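Long-range contact in phosphomethylpyrimidine kinase (Pyrococcus furiosus, PDB 2PB9), which probably makes thiamine phosphate in its C-terminal ThiN domain, the part crystallised here, and phosphorylates hydroxymethylpyrimidine and its phosphate through its N-terminal kinase domain: residues K5-V16 with T33-L41. Residues are numbered along the deposited sequence; the frame is centred on the assembly and turned at random.
Sequences KWRIYEELTNAV and TNFVYSLPL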
loop_
_atom_site.group_PDB
_atom_site.type_symbol
_atom_site.label_atom_id
_atom_site.label_comp_id
_atom_site.label_asym_id
_atom_site.label_seq_id
_atom_site.Cartn_x
_atom_site.Cartn_y
_atom_site.Cartn_z
ATOM N N LYS A 5 -31.117 24.367 -16.417
ATOM C CA LYS A 5 -30.952 24.236 -14.962
ATOM C C LYS A 5 -32.098 23.653 -14.152
ATOM O O LYS A 5 -31.891 22.717 -13.396
ATOM C CB LYS A 5 -30.563 25.585 -14.349
ATOM C CG LYS A 5 -29.136 25.995 -14.600
ATOM C CD LYS A 5 -28.642 26.902 -13.485
ATOM C CE LYS A 5 -27.131 27.033 -13.501
ATOM N NZ LYS A 5 -26.586 27.524 -12.196
ATOM N N TRP A 6 -33.293 24.216 -14.287
ATOM C CA TRP A 6 -34.410 23.693 -13.522
ATOM C C TRP A 6 -34.633 22.203 -13.767
ATOM O O TRP A 6 -34.838 21.426 -12.832
ATOM C CB TRP A 6 -35.701 24.442 -13.831
ATOM C CG TRP A 6 -36.854 23.869 -13.080
ATOM C CD1 TRP A 6 -37.879 23.134 -13.592
ATOM C CD2 TRP A 6 -37.071 23.931 -11.663
ATOM N NE1 TRP A 6 -38.721 22.731 -12.585
ATOM C CE2 TRP A 6 -38.251 23.209 -11.391
ATOM C CE3 TRP A 6 -36.380 24.524 -10.598
ATOM C CZ2 TRP A 6 -38.762 23.063 -10.100
ATOM C CZ3 TRP A 6 -36.890 24.375 -9.300
ATOM C CH2 TRP A 6 -38.070 23.650 -9.069
ATOM N N ARG A 7 -34.600 21.805 -15.032
ATOM C CA ARG A 7 -34.802 20.408 -15.395
ATOM C C ARG A 7 -33.748 19.523 -14.737
ATOM O O ARG A 7 -34.043 18.413 -14.288
ATOM C CB ARG A 7 -34.742 20.259 -16.915
ATOM C CG ARG A 7 -34.901 18.825 -17.408
ATOM C CD ARG A 7 -34.816 18.774 -18.922
ATOM N NE ARG A 7 -35.734 19.752 -19.498
ATOM C CZ ARG A 7 -35.682 20.211 -20.746
ATOM N NH1 ARG A 7 -34.745 19.787 -21.592
ATOM N NH2 ARG A 7 -36.569 21.117 -21.141
ATOM N N ILE A 8 -32.520 20.030 -14.688
ATOM C CA ILE A 8 -31.402 19.319 -14.084
ATOM C C ILE A 8 -31.644 19.170 -12.587
ATOM O O ILE A 8 -31.513 18.081 -12.037
ATOM C CB ILE A 8 -30.068 20.082 -14.295
ATOM C CG1 ILE A 8 -29.792 20.257 -15.786
ATOM C CG2 ILE A 8 -28.918 19.327 -13.649
ATOM C CD1 ILE A 8 -28.481 20.941 -16.078
ATOM N N TYR A 9 -31.994 20.274 -11.935
ATOM C CA TYR A 9 -32.264 20.278 -10.500
ATOM C C TYR A 9 -33.445 19.368 -10.117
ATOM O O TYR A 9 -33.425 18.723 -9.063
ATOM C CB TYR A 9 -32.548 21.706 -10.033
ATOM C CG TYR A 9 -33.113 21.789 -8.630
ATOM C CD1 TYR A 9 -32.277 21.719 -7.502
ATOM C CD2 TYR A 9 -34.487 21.926 -8.425
ATOM C CE1 TYR A 9 -32.806 21.784 -6.208
ATOM C CE2 TYR A 9 -35.017 21.987 -7.151
ATOM C CZ TYR A 9 -34.181 21.918 -6.050
ATOM O OH TYR A 9 -34.732 21.986 -4.794
ATOM N N GLU A 10 -34.465 19.319 -10.971
ATOM C CA GLU A 10 -35.647 18.506 -10.707
ATOM C C GLU A 10 -35.414 17.024 -10.873
ATOM O O GLU A 10 -35.735 16.236 -9.989
ATOM C CB GLU A 10 -36.783 18.924 -11.628
ATOM C CG GLU A 10 -37.482 20.166 -11.172
ATOM C CD GLU A 10 -38.313 19.914 -9.930
ATOM O OE1 GLU A 10 -39.383 19.273 -10.068
ATOM O OE2 GLU A 10 -37.891 20.343 -8.826
ATOM N N GLU A 11 -34.862 16.648 -12.023
ATOM C CA GLU A 11 -34.600 15.250 -12.317
ATOM C C GLU A 11 -33.656 14.596 -11.309
ATOM O O GLU A 11 -33.853 13.441 -10.920
ATOM C CB GLU A 11 -34.054 15.114 -13.743
ATOM C CG GLU A 11 -35.106 15.425 -14.801
ATOM C CD GLU A 11 -34.793 14.841 -16.177
ATOM O OE1 GLU A 11 -35.736 14.773 -17.001
ATOM O OE2 GLU A 11 -33.627 14.457 -16.442
ATOM N N LEU A 12 -32.640 15.336 -10.879
ATOM C CA LEU A 12 -31.695 14.801 -9.920
ATOM C C LEU A 12 -32.355 14.752 -8.547
ATOM O O LEU A 12 -32.305 13.735 -7.854
ATOM C CB LEU A 12 -30.420 15.657 -9.887
ATOM C CG LEU A 12 -29.320 15.218 -8.907
ATOM C CD1 LEU A 12 -29.066 13.730 -9.061
ATOM C CD2 LEU A 12 -28.048 16.013 -9.150
ATOM N N THR A 13 -32.989 15.851 -8.162
ATOM C CA THR A 13 -33.648 15.904 -6.872
ATOM C C THR A 13 -34.653 14.759 -6.729
ATOM O O THR A 13 -34.863 14.252 -5.631
ATOM C CB THR A 13 -34.347 17.274 -6.663
ATOM O OG1 THR A 13 -33.354 18.293 -6.485
ATOM C CG2 THR A 13 -35.249 17.245 -5.450
ATOM N N ASN A 14 -35.273 14.343 -7.828
ATOM C CA ASN A 14 -36.233 13.244 -7.757
ATOM C C ASN A 14 -35.487 11.933 -7.569
ATOM O O ASN A 14 -35.816 11.142 -6.678
ATOM C CB ASN A 14 -37.078 13.142 -9.034
ATOM C CG ASN A 14 -38.052 14.300 -9.198
ATOM O OD1 ASN A 14 -38.748 14.691 -8.252
ATOM N ND2 ASN A 14 -38.118 14.846 -10.411
ATOM N N ALA A 15 -34.485 11.705 -8.415
ATOM C CA ALA A 15 -33.690 10.482 -8.354
ATOM C C ALA A 15 -33.144 10.274 -6.947
ATOM O O ALA A 15 -33.191 9.172 -6.411
ATOM C CB ALA A 15 -32.545 10.546 -9.365
ATOM N N VAL A 16 -32.629 11.342 -6.352
ATOM C CA VAL A 16 -32.088 11.280 -5.003
ATOM C C VAL A 16 -33.173 10.846 -4.017
ATOM O O VAL A 16 -32.914 10.081 -3.086
ATOM C CB VAL A 16 -31.525 12.659 -4.575
ATOM C CG1 VAL A 16 -31.105 12.629 -3.118
ATOM C CG2 VAL A 16 -30.342 13.032 -5.457
ATOM N N THR A 33 -22.156 8.795 -0.517
ATOM C CA THR A 33 -22.475 8.694 -1.923
ATOM C C THR A 33 -22.984 10.033 -2.456
ATOM O O THR A 33 -23.801 10.710 -1.819
ATOM C CB THR A 33 -23.536 7.589 -2.187
ATOM O OG1 THR A 33 -22.921 6.304 -2.054
ATOM C CG2 THR A 33 -24.135 7.724 -3.601
ATOM N N ASN A 34 -22.462 10.418 -3.613
ATOM C CA ASN A 34 -22.892 11.632 -4.259
ATOM C C ASN A 34 -23.459 11.220 -5.618
ATOM O O ASN A 34 -22.948 10.314 -6.277
ATOM C CB ASN A 34 -21.727 12.611 -4.412
ATOM C CG ASN A 34 -22.180 14.063 -4.329
ATOM O OD1 ASN A 34 -21.391 14.946 -4.013
ATOM N ND2 ASN A 34 -23.455 14.311 -4.609
ATOM N N PHE A 35 -24.536 11.881 -6.013
ATOM C CA PHE A 35 -25.223 11.598 -7.260
ATOM C C PHE A 35 -25.201 12.924 -8.021
ATOM O O PHE A 35 -25.681 13.947 -7.516
ATOM C CB PHE A 35 -26.650 11.154 -6.914
ATOM C CG PHE A 35 -27.388 10.484 -8.034
ATOM C CD1 PHE A 35 -28.646 9.923 -7.801
ATOM C CD2 PHE A 35 -26.865 10.442 -9.324
ATOM C CE1 PHE A 35 -29.379 9.331 -8.836
ATOM C CE2 PHE A 35 -27.587 9.854 -10.371
ATOM C CZ PHE A 35 -28.848 9.299 -10.123
ATOM N N VAL A 36 -24.627 12.924 -9.221
ATOM C CA VAL A 36 -24.540 14.166 -9.980
ATOM C C VAL A 36 -25.189 14.173 -11.347
ATOM O O VAL A 36 -25.457 13.128 -11.945
ATOM C CB VAL A 36 -23.069 14.634 -10.176
ATOM C CG1 VAL A 36 -22.398 14.787 -8.841
ATOM C CG2 VAL A 36 -22.308 13.655 -11.073
ATOM N N TYR A 37 -25.434 15.385 -11.825
ATOM C CA TYR A 37 -26.027 15.615 -13.129
ATOM C C TYR A 37 -25.447 16.935 -13.623
ATOM O O TYR A 37 -25.717 18.004 -13.074
ATOM C CB TYR A 37 -27.541 15.688 -13.014
ATOM C CG TYR A 37 -28.262 15.625 -14.340
ATOM C CD1 TYR A 37 -27.594 15.255 -15.510
ATOM C CD2 TYR A 37 -29.628 15.917 -14.420
ATOM C CE1 TYR A 37 -28.263 15.180 -16.726
ATOM C CE2 TYR A 37 -30.307 15.840 -15.626
ATOM C CZ TYR A 37 -29.620 15.474 -16.770
ATOM O OH TYR A 37 -30.307 15.396 -17.951
ATOM N N SER A 38 -24.629 16.835 -14.660
ATOM C CA SER A 38 -23.948 17.983 -15.225
ATOM C C SER A 38 -24.737 18.752 -16.269
ATOM O O SER A 38 -25.751 18.278 -16.783
ATOM C CB SER A 38 -22.627 17.514 -15.842
ATOM O OG SER A 38 -22.034 18.535 -16.609
ATOM N N LEU A 39 -24.263 19.962 -16.557
ATOM C CA LEU A 39 -24.861 20.789 -17.594
ATOM C C LEU A 39 -24.235 20.210 -18.845
ATOM O O LEU A 39 -23.161 19.611 -18.790
ATOM C CB LEU A 39 -24.437 22.258 -17.466
ATOM C CG LEU A 39 -25.102 23.158 -16.424
ATOM C CD1 LEU A 39 -24.301 24.431 -16.282
ATOM C CD2 LEU A 39 -26.531 23.456 -16.836
ATOM N N PRO A 40 -24.921 20.381 -19.957
ATOM C CA PRO A 40 -24.409 19.888 -21.237
ATOM C C PRO A 40 -23.227 20.716 -21.758
ATOM O O PRO A 40 -23.080 21.866 -21.342
ATOM C CB PRO A 40 -25.572 20.124 -22.207
ATOM C CG PRO A 40 -26.272 21.307 -21.664
ATOM C CD PRO A 40 -26.054 21.271 -20.178
ATOM N N LEU A 41 -22.407 20.141 -22.602
ATOM C CA LEU A 41 -21.290 20.907 -23.151
ATOM C C LEU A 41 -21.899 21.886 -24.164
ATOM O O LEU A 41 -22.992 21.657 -24.689
ATOM C CB LEU A 41 -20.285 19.997 -23.863
ATOM C CG LEU A 41 -19.709 18.825 -23.076
ATOM C CD1 LEU A 41 -20.841 17.862 -22.719
ATOM C CD2 LEU A 41 -18.646 18.116 -23.907
#
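Tyr37 rises from strand 35-38 between Ile8, Glu11 and Leu12 of helix 5-21, a worked example of how a helix is laid on a sheet largely by apolar side chains. The helix segment 5-16 runs nearly antiparallel to the strand, at 162°, with the axes of the two segments 8.7 Å apart. Followed outward, Tyr37 CB rests against Leu12 CD2 (3.9 Å) and Ile8 CG2. With CG anti to the backbone N (chi1 -167°), the ring extends across the helix past Ile8 to Glu11: CD2 meets Ile8 CG2 at 3.6 Å, CE2 reaches Glu11 OE2, and OH ends 3.8 Å from that same oxygen, too far for a hydrogen bond. The carboxylate comes up obliquely and is not stacked on the ring, although the two planes are only 9° apart. Leu12 spreads its fork over the strand, CD1 above one face of the Phe35 ring in a CH-pi contact, 4.0 Å from its centroid, and CD2 near Phe35 O, while Ala15 CB approaches Phe35 CE1. At the other end Ile8 CD1 meets Leu39 CD2. Helix 176-185 adds Pro176 against Ala15, Phe35 and Tyr37. Were Tyr37 an alanine, the space beside Ile8 CG2 would probably be left unfilled and the Glu11 carboxylate would lose its neighbouring ring. The strand's backbone bonds go to Ala51 and Ala95 within the sheet, which leaves dispersion and apolar burial to hold helix and strand together.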